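Long-range contacts in bacillaene synthase decarboxylase PksI (Bacillus subtilis, PDB 4Q1K), which decarboxylates the 3-methylglutaconyl group tethered to the polyketide synthase PksL to a 3-methylcrotonyl group during biosynthesis of the antibiotic bacillaene: residues 114-124 / 135-146; 87-96 / 253-263. The protein carries 1 engineered substitution. One frame throughout, in Å; residues are numbered along the deposited sequence.

Contact 1 (114-124 / 135-146); sequences IPVIAAMQGHG and ADIVILSRESVY
A parallel ladder of backbone hydrogen bonds ties A118 and M120 to I137 and I139: A118 N donates to I137 O, A118 O accepts from I139 N (2.9 Å), and M120 N reaches I139 O. Where the ladder begins, V116 O takes two donors, D136 N and I137 N. The carboxylate of D136 turns back on the same residue, OD2 accepting a hydrogen bond from V116 N at 2.7 Å through its anti lone pair; K227 forms a salt bridge with this oxygen. These strands, 116-120 and 137-141, are parallel neighbours in the central sheet of the crotonase fold; between them the chain runs through strand 123-125 and helix 127-133. Beyond Q121 and S141 the chains pair again in a smaller sheet, with G124 N bonded to V145 O (2.9 Å). From this second pairing Y146 reaches back to the first, its OH donating to M120 O at 2.7 Å from above the carbonyl plane. Apolar contacts occupy both faces. I117 CG2 meets I139 CD1 at 3.5 Å on the face packed by helix 201-215, whereas M120, extended beyond CG, brings SD to L140 CD2 (3.9 Å) and CE to V138 CG1 (3.8 Å). L140 CD2 in turn sits over the centre of the Y146 ring.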
loop_
_atom_site.group_PDB
_atom_site.type_symbol
_atom_site.label_atom_id
_atom_site.label_comp_id
_atom_site.label_asym_id
_atom_site.label_seq_id
_atom_site.Cartn_x
_atom_site.Cartn_y
_atom_site.Cartn_z
ATOM N N ILE B 114 -21.929 -4.568 10.464
ATOM C CA ILE B 114 -22.237 -4.060 9.108
ATOM C C ILE B 114 -21.202 -2.994 8.677
ATOM O O ILE B 114 -20.463 -2.442 9.492
ATOM C CB ILE B 114 -23.669 -3.577 9.023
ATOM C CG1 ILE B 114 -23.986 -2.534 10.089
ATOM C CG2 ILE B 114 -24.580 -4.803 9.054
ATOM C CD1 ILE B 114 -25.351 -1.854 9.945
ATOM N N PRO B 115 -21.151 -2.679 7.380
ATOM C CA PRO B 115 -20.192 -1.684 6.900
ATOM C C PRO B 115 -20.481 -0.316 7.512
ATOM O O PRO B 115 -21.664 0.094 7.665
ATOM C CB PRO B 115 -20.525 -1.619 5.385
ATOM C CG PRO B 115 -20.923 -3.007 5.044
ATOM C CD PRO B 115 -21.761 -3.444 6.239
ATOM N N VAL B 116 -19.407 0.345 7.926
ATOM C CA VAL B 116 -19.551 1.704 8.481
ATOM C C VAL B 116 -18.776 2.661 7.500
ATOM O O VAL B 116 -17.644 2.341 7.080
ATOM C CB VAL B 116 -18.854 1.788 9.835
ATOM C CG1 VAL B 116 -18.897 3.199 10.415
ATOM C CG2 VAL B 116 -19.524 0.726 10.786
ATOM N N ILE B 117 -19.412 3.784 7.176
ATOM C CA ILE B 117 -18.772 4.858 6.384
ATOM C C ILE B 117 -18.463 5.988 7.367
ATOM O O ILE B 117 -19.384 6.572 7.956
ATOM C CB ILE B 117 -19.754 5.369 5.324
ATOM C CG1 ILE B 117 -20.131 4.183 4.405
ATOM C CG2 ILE B 117 -19.196 6.644 4.567
ATOM C CD1 ILE B 117 -21.460 4.462 3.694
ATOM N N ALA B 118 -17.194 6.301 7.519
ATOM C CA ALA B 118 -16.783 7.485 8.325
ATOM C C ALA B 118 -16.791 8.701 7.374
ATOM O O ALA B 118 -15.880 8.858 6.495
ATOM C CB ALA B 118 -15.347 7.306 8.817
ATOM N N ALA B 119 -17.867 9.470 7.458
ATOM C CA ALA B 119 -18.022 10.680 6.601
ATOM C C ALA B 119 -17.356 11.835 7.420
ATOM O O ALA B 119 -18.037 12.524 8.228
ATOM C CB ALA B 119 -19.526 10.927 6.374
ATOM N N MET B 120 -16.078 12.039 7.201
ATOM C CA MET B 120 -15.276 12.993 8.026
ATOM C C MET B 120 -15.365 14.318 7.308
ATOM O O MET B 120 -14.407 14.750 6.571
ATOM C CB MET B 120 -13.826 12.480 8.128
ATOM C CG MET B 120 -13.749 11.079 8.740
ATOM S SD MET B 120 -11.966 10.825 9.208
ATOM C CE MET B 120 -11.990 9.172 9.618
ATOM N N GLN B 121 -16.522 14.978 7.476
ATOM C CA GLN B 121 -16.794 16.251 6.763
ATOM C C GLN B 121 -15.988 17.414 7.420
ATOM O O GLN B 121 -15.818 18.486 6.807
ATOM C CB GLN B 121 -18.302 16.563 6.745
ATOM C CG GLN B 121 -18.857 17.388 7.919
ATOM C CD GLN B 121 -18.610 16.789 9.326
ATOM O OE1 GLN B 121 -18.377 15.574 9.517
ATOM N NE2 GLN B 121 -18.617 17.669 10.309
ATOM N N GLY B 122 -15.598 17.203 8.661
ATOM C CA GLY B 122 -14.807 18.188 9.439
ATOM C C GLY B 122 -13.505 17.627 9.956
ATOM O O GLY B 122 -13.058 16.534 9.543
ATOM N N HIS B 123 -12.861 18.389 10.830
ATOM C CA HIS B 123 -11.521 17.984 11.285
ATOM C C HIS B 123 -11.516 16.663 12.064
ATOM O O HIS B 123 -12.493 16.357 12.786
ATOM C CB HIS B 123 -10.939 19.056 12.182
ATOM C CG HIS B 123 -11.002 20.410 11.543
ATOM N ND1 HIS B 123 -11.761 21.456 12.067
ATOM C CD2 HIS B 123 -10.477 20.854 10.383
ATOM C CE1 HIS B 123 -11.632 22.512 11.277
ATOM N NE2 HIS B 123 -10.855 22.169 10.254
ATOM N N GLY B 124 -10.424 15.918 11.913
ATOM C CA GLY B 124 -10.305 14.645 12.553
ATOM C C GLY B 124 -8.931 14.695 13.239
ATOM O O GLY B 124 -7.864 14.723 12.567
ATOM N N ALA B 135 -13.293 2.600 10.281
ATOM C CA ALA B 135 -14.519 2.360 9.421
ATOM C C ALA B 135 -14.085 1.728 8.089
ATOM O O ALA B 135 -12.917 1.704 7.726
ATOM C CB ALA B 135 -15.213 3.696 9.132
ATOM N N ASP B 136 -15.032 1.017 7.425
ATOM C CA ASP B 136 -14.681 0.182 6.271
ATOM C C ASP B 136 -14.490 1.118 5.075
ATOM O O ASP B 136 -13.735 0.819 4.177
ATOM C CB ASP B 136 -15.933 -0.677 5.990
ATOM C CG ASP B 136 -16.250 -1.558 7.206
ATOM O OD1 ASP B 136 -15.385 -2.451 7.518
ATOM O OD2 ASP B 136 -17.157 -1.210 7.989
ATOM N N ILE B 137 -15.185 2.257 5.105
ATOM C CA ILE B 137 -15.056 3.272 4.015
ATOM C C ILE B 137 -14.791 4.611 4.632
ATOM O O ILE B 137 -15.550 4.999 5.580
ATOM C CB ILE B 137 -16.314 3.348 3.157
ATOM C CG1 ILE B 137 -16.371 2.041 2.352
ATOM C CG2 ILE B 137 -16.122 4.470 2.091
ATOM C CD1 ILE B 137 -17.744 1.744 1.764
ATOM N N VAL B 138 -13.712 5.282 4.252
ATOM C CA VAL B 138 -13.443 6.616 4.931
ATOM C C VAL B 138 -13.573 7.724 3.894
ATOM O O VAL B 138 -13.009 7.574 2.843
ATOM C CB VAL B 138 -12.007 6.616 5.494
ATOM C CG1 VAL B 138 -11.650 8.065 6.010
ATOM C CG2 VAL B 138 -11.885 5.512 6.620
ATOM N N ILE B 139 -14.220 8.844 4.173
ATOM C CA ILE B 139 -14.250 9.945 3.163
ATOM C C ILE B 139 -13.723 11.183 3.871
ATOM O O ILE B 139 -14.172 11.458 4.964
ATOM C CB ILE B 139 -15.741 10.255 2.799
ATOM C CG1 ILE B 139 -16.412 8.995 2.195
ATOM C CG2 ILE B 139 -15.786 11.396 1.745
ATOM C CD1 ILE B 139 -17.971 9.064 2.350
ATOM N N LEU B 140 -12.797 11.926 3.297
ATOM C CA LEU B 140 -12.298 13.112 3.929
ATOM C C LEU B 140 -12.821 14.383 3.234
ATOM O O LEU B 140 -13.231 14.313 2.079
ATOM C CB LEU B 140 -10.761 13.179 3.829
ATOM C CG LEU B 140 -9.978 11.939 4.309
ATOM C CD1 LEU B 140 -8.462 12.250 4.099
ATOM C CD2 LEU B 140 -10.316 11.607 5.760
ATOM N N SER B 141 -12.742 15.509 3.961
ATOM C CA SER B 141 -13.037 16.811 3.398
ATOM C C SER B 141 -11.723 17.517 2.999
ATOM O O SER B 141 -10.706 17.528 3.705
ATOM C CB SER B 141 -13.719 17.663 4.479
ATOM O OG SER B 141 -13.326 19.043 4.341
ATOM N N ARG B 142 -11.736 18.119 1.811
ATOM C CA ARG B 142 -10.549 18.719 1.320
ATOM C C ARG B 142 -9.972 19.819 2.236
ATOM O O ARG B 142 -8.724 19.995 2.331
ATOM C CB ARG B 142 -10.969 19.361 -0.058
ATOM C CG ARG B 142 -9.770 19.684 -0.932
ATOM C CD ARG B 142 -10.158 20.150 -2.374
ATOM N NE ARG B 142 -10.900 19.163 -3.194
ATOM C CZ ARG B 142 -11.590 19.526 -4.285
ATOM N NH1 ARG B 142 -11.636 20.804 -4.653
ATOM N NH2 ARG B 142 -12.212 18.632 -5.030
ATOM N N GLU B 143 -10.889 20.616 2.848
ATOM C CA GLU B 143 -10.472 21.815 3.566
ATOM C C GLU B 143 -10.335 21.563 5.094
ATOM O O GLU B 143 -9.818 22.411 5.814
ATOM C CB GLU B 143 -11.413 23.014 3.221
ATOM C CG GLU B 143 -12.848 22.882 3.705
ATOM C CD GLU B 143 -13.762 22.240 2.645
ATOM O OE1 GLU B 143 -13.577 20.987 2.328
ATOM O OE2 GLU B 143 -14.645 22.949 2.102
ATOM N N SER B 144 -10.647 20.342 5.535
ATOM C CA SER B 144 -10.474 19.991 6.964
ATOM C C SER B 144 -9.073 19.530 7.278
ATOM O O SER B 144 -8.336 19.038 6.340
ATOM C CB SER B 144 -11.448 18.877 7.295
ATOM O OG SER B 144 -12.798 19.468 7.186
ATOM N N VAL B 145 -8.730 19.555 8.566
ATOM C CA VAL B 145 -7.408 19.122 9.068
ATOM C C VAL B 145 -7.452 17.738 9.687
ATOM O O VAL B 145 -8.396 17.418 10.386
ATOM C CB VAL B 145 -6.859 20.159 10.029
ATOM C CG1 VAL B 145 -5.575 19.650 10.644
ATOM C CG2 VAL B 145 -6.529 21.407 9.204
ATOM N N TYR B 146 -6.472 16.892 9.345
ATOM C CA TYR B 146 -6.401 15.497 9.886
ATOM C C TYR B 146 -5.040 15.340 10.515
ATOM O O TYR B 146 -4.044 15.707 9.925
ATOM C CB TYR B 146 -6.641 14.442 8.804
ATOM C CG TYR B 146 -8.047 14.686 8.209
ATOM C CD1 TYR B 146 -9.192 14.296 8.892
ATOM C CD2 TYR B 146 -8.188 15.371 6.979
ATOM C CE1 TYR B 146 -10.469 14.636 8.406
ATOM C CE2 TYR B 146 -9.439 15.691 6.474
ATOM C CZ TYR B 146 -10.588 15.352 7.231
ATOM O OH TYR B 146 -11.820 15.601 6.752
#

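Contact 2 (87-96 / 253-263); sequences QEGLLRIQQG and FHHEEVKSRIK
I93 lays its CG2 methyl over the centre of the F253 ring, 3.6 Å from the centroid, a CH-pi contact. With CG1 beside the backbone N (chi1 -59°), it is the CG2 branch of I93 that faces the ring. The F253 ring also stacks with F155 and meets the catalytic H249 edge-to-face, so the same phenyl group joins helix 87-94 to the active-site histidine. Next to it, the H254 ring presents its edge to the end of that helix: ND1 donates to Q94 O at 2.8 Å, almost straight (171°), with the acceptor in the ring plane but the donor well above the plane of the carbonyl. G96, at positive phi, closes the helix in a Schellman motif. Helix 87-94 and the 256-263 part of the second helix run antiparallel, their axes approaching to 9.8 Å, and they interlock knobs-into-holes. Q94 is the knob from one side, set among E256, V258, K259 and I262; its chain bends at chi2 (-78°), carrying the amide over K259 CB, the two side chains crossing at about a right angle. NE2 then donates to H255 O (3.0 Å), the N-cap carbonyl that V258 N reaches from the opposite face, and a water links NE2 to E256 OE1. I262 answers from the other helix, fitting among Q87, L90, L91 and Q94. Its CD1 touches L90 CB at 3.7 Å, while CG2 meets L91 CG and Q87 CG, both at 3.8 Å, as the Q87 and L91 side chains slide past it in the opposite direction. Q87, fully extended, runs on beyond I262, and its NE2 donates to I262 O at 3.0 Å from above the carbonyl plane.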
loop_
_atom_site.group_PDB
_atom_site.type_symbol
_atom_site.label_atom_id
_atom_site.label_comp_id
_atom_site.label_asym_id
_atom_site.label_seq_id
_atom_site.Cartn_x
_atom_site.Cartn_y
_atom_site.Cartn_z
ATOM N N GLN B 87 -8.488 17.603 26.941
ATOM C CA GLN B 87 -7.246 17.962 27.620
ATOM C C GLN B 87 -7.255 17.215 28.980
ATOM O O GLN B 87 -6.276 16.589 29.376
ATOM C CB GLN B 87 -7.170 19.452 27.763
ATOM C CG GLN B 87 -5.859 19.905 28.417
ATOM C CD GLN B 87 -5.740 21.431 28.417
ATOM O OE1 GLN B 87 -6.727 22.118 28.440
ATOM N NE2 GLN B 87 -4.539 21.949 28.337
ATOM N N GLU B 88 -8.415 17.228 29.638
ATOM C CA GLU B 88 -8.526 16.584 30.957
ATOM C C GLU B 88 -8.347 15.064 30.825
ATOM O O GLU B 88 -7.629 14.430 31.612
ATOM C CB GLU B 88 -9.868 16.935 31.611
ATOM C CG GLU B 88 -10.136 16.261 32.934
ATOM C CD GLU B 88 -9.231 16.736 34.096
ATOM O OE1 GLU B 88 -8.178 17.437 33.893
ATOM O OE2 GLU B 88 -9.578 16.382 35.260
ATOM N N GLY B 89 -8.972 14.467 29.793
ATOM C CA GLY B 89 -8.743 13.038 29.496
ATOM C C GLY B 89 -7.288 12.686 29.335
ATOM O O GLY B 89 -6.809 11.652 29.859
ATOM N N LEU B 90 -6.575 13.480 28.554
ATOM C CA LEU B 90 -5.148 13.164 28.339
ATOM C C LEU B 90 -4.333 13.348 29.619
ATOM O O LEU B 90 -3.403 12.569 29.903
ATOM C CB LEU B 90 -4.559 14.078 27.235
ATOM C CG LEU B 90 -5.225 13.810 25.853
ATOM C CD1 LEU B 90 -4.645 14.865 24.961
ATOM C CD2 LEU B 90 -4.927 12.403 25.363
ATOM N N LEU B 91 -4.698 14.349 30.423
ATOM C CA LEU B 91 -3.924 14.637 31.643
ATOM C C LEU B 91 -4.134 13.491 32.653
ATOM O O LEU B 91 -3.255 13.199 33.458
ATOM C CB LEU B 91 -4.419 15.971 32.315
ATOM C CG LEU B 91 -3.895 17.189 31.555
ATOM C CD1 LEU B 91 -4.547 18.515 31.903
ATOM C CD2 LEU B 91 -2.363 17.224 31.734
ATOM N N ARG B 92 -5.318 12.889 32.582
ATOM C CA ARG B 92 -5.690 11.778 33.439
ATOM C C ARG B 92 -4.811 10.578 33.135
ATOM O O ARG B 92 -4.325 9.914 34.050
ATOM C CB ARG B 92 -7.163 11.416 33.243
ATOM C CG ARG B 92 -8.132 12.514 33.656
ATOM C CD ARG B 92 -8.535 12.373 35.114
ATOM N NE ARG B 92 -9.495 11.292 35.315
ATOM C CZ ARG B 92 -10.703 11.254 34.762
ATOM N NH1 ARG B 92 -11.104 12.238 33.970
ATOM N NH2 ARG B 92 -11.511 10.229 35.000
ATOM N N ILE B 93 -4.599 10.297 31.852
ATOM C CA ILE B 93 -3.709 9.190 31.506
ATOM C C ILE B 93 -2.254 9.560 31.913
ATOM O O ILE B 93 -1.487 8.697 32.365
ATOM C CB ILE B 93 -3.723 8.881 29.961
ATOM C CG1 ILE B 93 -5.157 8.527 29.478
ATOM C CG2 ILE B 93 -2.728 7.757 29.690
ATOM C CD1 ILE B 93 -5.256 8.313 27.909
ATOM N N GLN B 94 -1.861 10.833 31.754
ATOM C CA GLN B 94 -0.468 11.212 32.088
ATOM C C GLN B 94 -0.256 10.932 33.590
ATOM O O GLN B 94 0.785 10.378 33.983
ATOM C CB GLN B 94 -0.196 12.670 31.709
ATOM C CG GLN B 94 1.249 13.153 31.844
ATOM C CD GLN B 94 1.708 13.463 33.252
ATOM O OE1 GLN B 94 0.878 13.690 34.147
ATOM N NE2 GLN B 94 3.032 13.383 33.479
ATOM N N GLN B 95 -1.281 11.256 34.387
ATOM C CA GLN B 95 -1.227 11.057 35.844
ATOM C C GLN B 95 -1.256 9.571 36.263
ATOM O O GLN B 95 -1.037 9.262 37.433
ATOM C CB GLN B 95 -2.388 11.756 36.512
ATOM C CG GLN B 95 -2.315 13.260 36.672
ATOM C CD GLN B 95 -3.545 13.726 37.426
ATOM O OE1 GLN B 95 -3.737 13.348 38.581
ATOM N NE2 GLN B 95 -4.430 14.473 36.752
ATOM N N GLY B 96 -1.503 8.653 35.328
ATOM C CA GLY B 96 -1.684 7.271 35.602
ATOM C C GLY B 96 -3.066 6.978 36.179
ATOM O O GLY B 96 -3.311 5.887 36.685
ATOM N N PHE B 253 4.268 8.094 28.575
ATOM C CA PHE B 253 3.185 8.996 28.933
ATOM C C PHE B 253 3.391 9.694 30.279
ATOM O O PHE B 253 2.839 10.709 30.540
ATOM C CB PHE B 253 1.832 8.263 28.943
ATOM C CG PHE B 253 0.692 9.022 28.322
ATOM C CD1 PHE B 253 -0.073 8.438 27.349
ATOM C CD2 PHE B 253 0.370 10.286 28.714
ATOM C CE1 PHE B 253 -1.118 9.097 26.779
ATOM C CE2 PHE B 253 -0.677 10.949 28.146
ATOM C CZ PHE B 253 -1.439 10.351 27.186
ATOM N N HIS B 254 4.167 9.109 31.143
ATOM C CA HIS B 254 4.099 9.585 32.509
ATOM C C HIS B 254 5.195 10.543 32.863
ATOM O O HIS B 254 5.520 10.765 34.002
ATOM C CB HIS B 254 3.985 8.409 33.446
ATOM C CG HIS B 254 2.863 7.470 33.090
ATOM N ND1 HIS B 254 1.598 7.838 33.085
ATOM C CD2 HIS B 254 2.881 6.171 32.706
ATOM C CE1 HIS B 254 0.846 6.822 32.722
ATOM N NE2 HIS B 254 1.631 5.801 32.495
ATOM N N HIS B 255 5.751 11.162 31.862
ATOM C CA HIS B 255 6.868 12.003 32.126
ATOM C C HIS B 255 6.383 13.376 32.369
ATOM O O HIS B 255 5.434 13.798 31.771
ATOM C CB HIS B 255 7.820 12.014 30.981
ATOM C CG HIS B 255 8.556 10.749 30.800
ATOM N ND1 HIS B 255 9.518 10.381 31.597
ATOM C CD2 HIS B 255 8.457 9.784 29.840
ATOM C CE1 HIS B 255 10.019 9.231 31.181
ATOM N NE2 HIS B 255 9.368 8.867 30.104
ATOM N N GLU B 256 7.017 14.102 33.275
ATOM C CA GLU B 256 6.536 15.444 33.561
ATOM C C GLU B 256 6.409 16.304 32.287
ATOM O O GLU B 256 5.534 17.181 32.185
ATOM C CB GLU B 256 7.469 16.147 34.590
ATOM C CG GLU B 256 6.991 17.576 34.870
ATOM C CD GLU B 256 5.723 17.632 35.744
ATOM O OE1 GLU B 256 5.454 16.692 36.507
ATOM O OE2 GLU B 256 4.983 18.632 35.684
ATOM N N GLU B 257 7.308 16.136 31.318
ATOM C CA GLU B 257 7.222 17.001 30.156
ATOM C C GLU B 257 5.980 16.715 29.304
ATOM O O GLU B 257 5.541 17.582 28.506
ATOM C CB GLU B 257 8.495 16.954 29.347
ATOM C CG GLU B 257 8.666 15.699 28.568
ATOM C CD GLU B 257 9.726 15.893 27.511
ATOM O OE1 GLU B 257 10.655 15.081 27.561
ATOM O OE2 GLU B 257 9.637 16.859 26.688
ATOM N N VAL B 258 5.365 15.556 29.508
ATOM C CA VAL B 258 4.100 15.241 28.759
ATOM C C VAL B 258 2.990 16.146 29.335
ATOM O O VAL B 258 2.219 16.775 28.593
ATOM C CB VAL B 258 3.720 13.745 28.877
ATOM C CG1 VAL B 258 2.295 13.514 28.363
ATOM C CG2 VAL B 258 4.710 12.915 28.038
ATOM N N LYS B 259 2.954 16.263 30.674
ATOM C CA LYS B 259 2.010 17.166 31.327
ATOM C C LYS B 259 2.195 18.579 30.794
ATOM O O LYS B 259 1.234 19.294 30.507
ATOM C CB LYS B 259 2.239 17.081 32.885
ATOM C CG LYS B 259 1.261 17.904 33.705
ATOM C CD LYS B 259 1.638 17.765 35.178
ATOM C CE LYS B 259 0.684 18.559 36.046
ATOM N NZ LYS B 259 0.849 18.269 37.520
ATOM N N SER B 260 3.442 19.034 30.715
ATOM C CA SER B 260 3.726 20.393 30.248
ATOM C C SER B 260 3.235 20.589 28.830
ATOM O O SER B 260 2.681 21.630 28.522
ATOM C CB SER B 260 5.239 20.655 30.200
ATOM O OG SER B 260 5.710 20.599 31.509
ATOM N N ARG B 261 3.516 19.619 27.964
ATOM C CA ARG B 261 3.034 19.764 26.543
ATOM C C ARG B 261 1.505 19.739 26.402
ATOM O O ARG B 261 0.949 20.458 25.594
ATOM C CB ARG B 261 3.651 18.701 25.626
ATOM C CG ARG B 261 5.172 18.836 25.530
ATOM C CD ARG B 261 5.718 17.514 25.027
ATOM N NE ARG B 261 7.180 17.515 24.898
ATOM C CZ ARG B 261 7.812 17.625 23.746
ATOM N NH1 ARG B 261 7.096 17.669 22.600
ATOM N NH2 ARG B 261 9.176 17.633 23.730
ATOM N N ILE B 262 0.836 18.868 27.154
ATOM C CA ILE B 262 -0.630 18.845 27.091
ATOM C C ILE B 262 -1.172 20.169 27.566
ATOM O O ILE B 262 -2.118 20.698 27.005
ATOM C CB ILE B 262 -1.247 17.709 27.943
ATOM C CG1 ILE B 262 -0.786 16.340 27.419
ATOM C CG2 ILE B 262 -2.761 17.800 28.030
ATOM C CD1 ILE B 262 -1.177 15.185 28.342
ATOM N N LYS B 263 -0.623 20.698 28.659
ATOM C CA LYS B 263 -1.153 21.957 29.143
ATOM C C LYS B 263 -0.787 23.071 28.268
ATOM O O LYS B 263 -1.609 23.970 28.075
ATOM C CB LYS B 263 -0.639 22.228 30.562
ATOM C CG LYS B 263 -1.391 21.362 31.535
ATOM C CD LYS B 263 -1.254 21.926 32.917
ATOM C CE LYS B 263 -0.186 21.181 33.654
ATOM N NZ LYS B 263 -0.230 21.579 35.099
HETATM O O HOH W 1 3.987 14.508 36.095
#

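Overall arrangement
Contact 1 is nested within the chain loop that contact 2 closes, and the two do not touch: their centres are about 28 Å apart and their nearest atoms about 12 Å. Contact 1 is buried in the core, its centre about 8 Å from the chain centre, where P115 and D136 also pack against L179 of the second subunit. Contact 2 lies farther out, its centre about 21 Å from the chain centre, and brings together helices separated by more than 150 residues. It is the one nearer catalysis, with the F253 side chain about 4 Å from that of the active-site H249. Contact 2 also reaches the third subunit, where R261 NH2 hydrogen-bonds the backbone O of E217. Contact 1 lies away from H249.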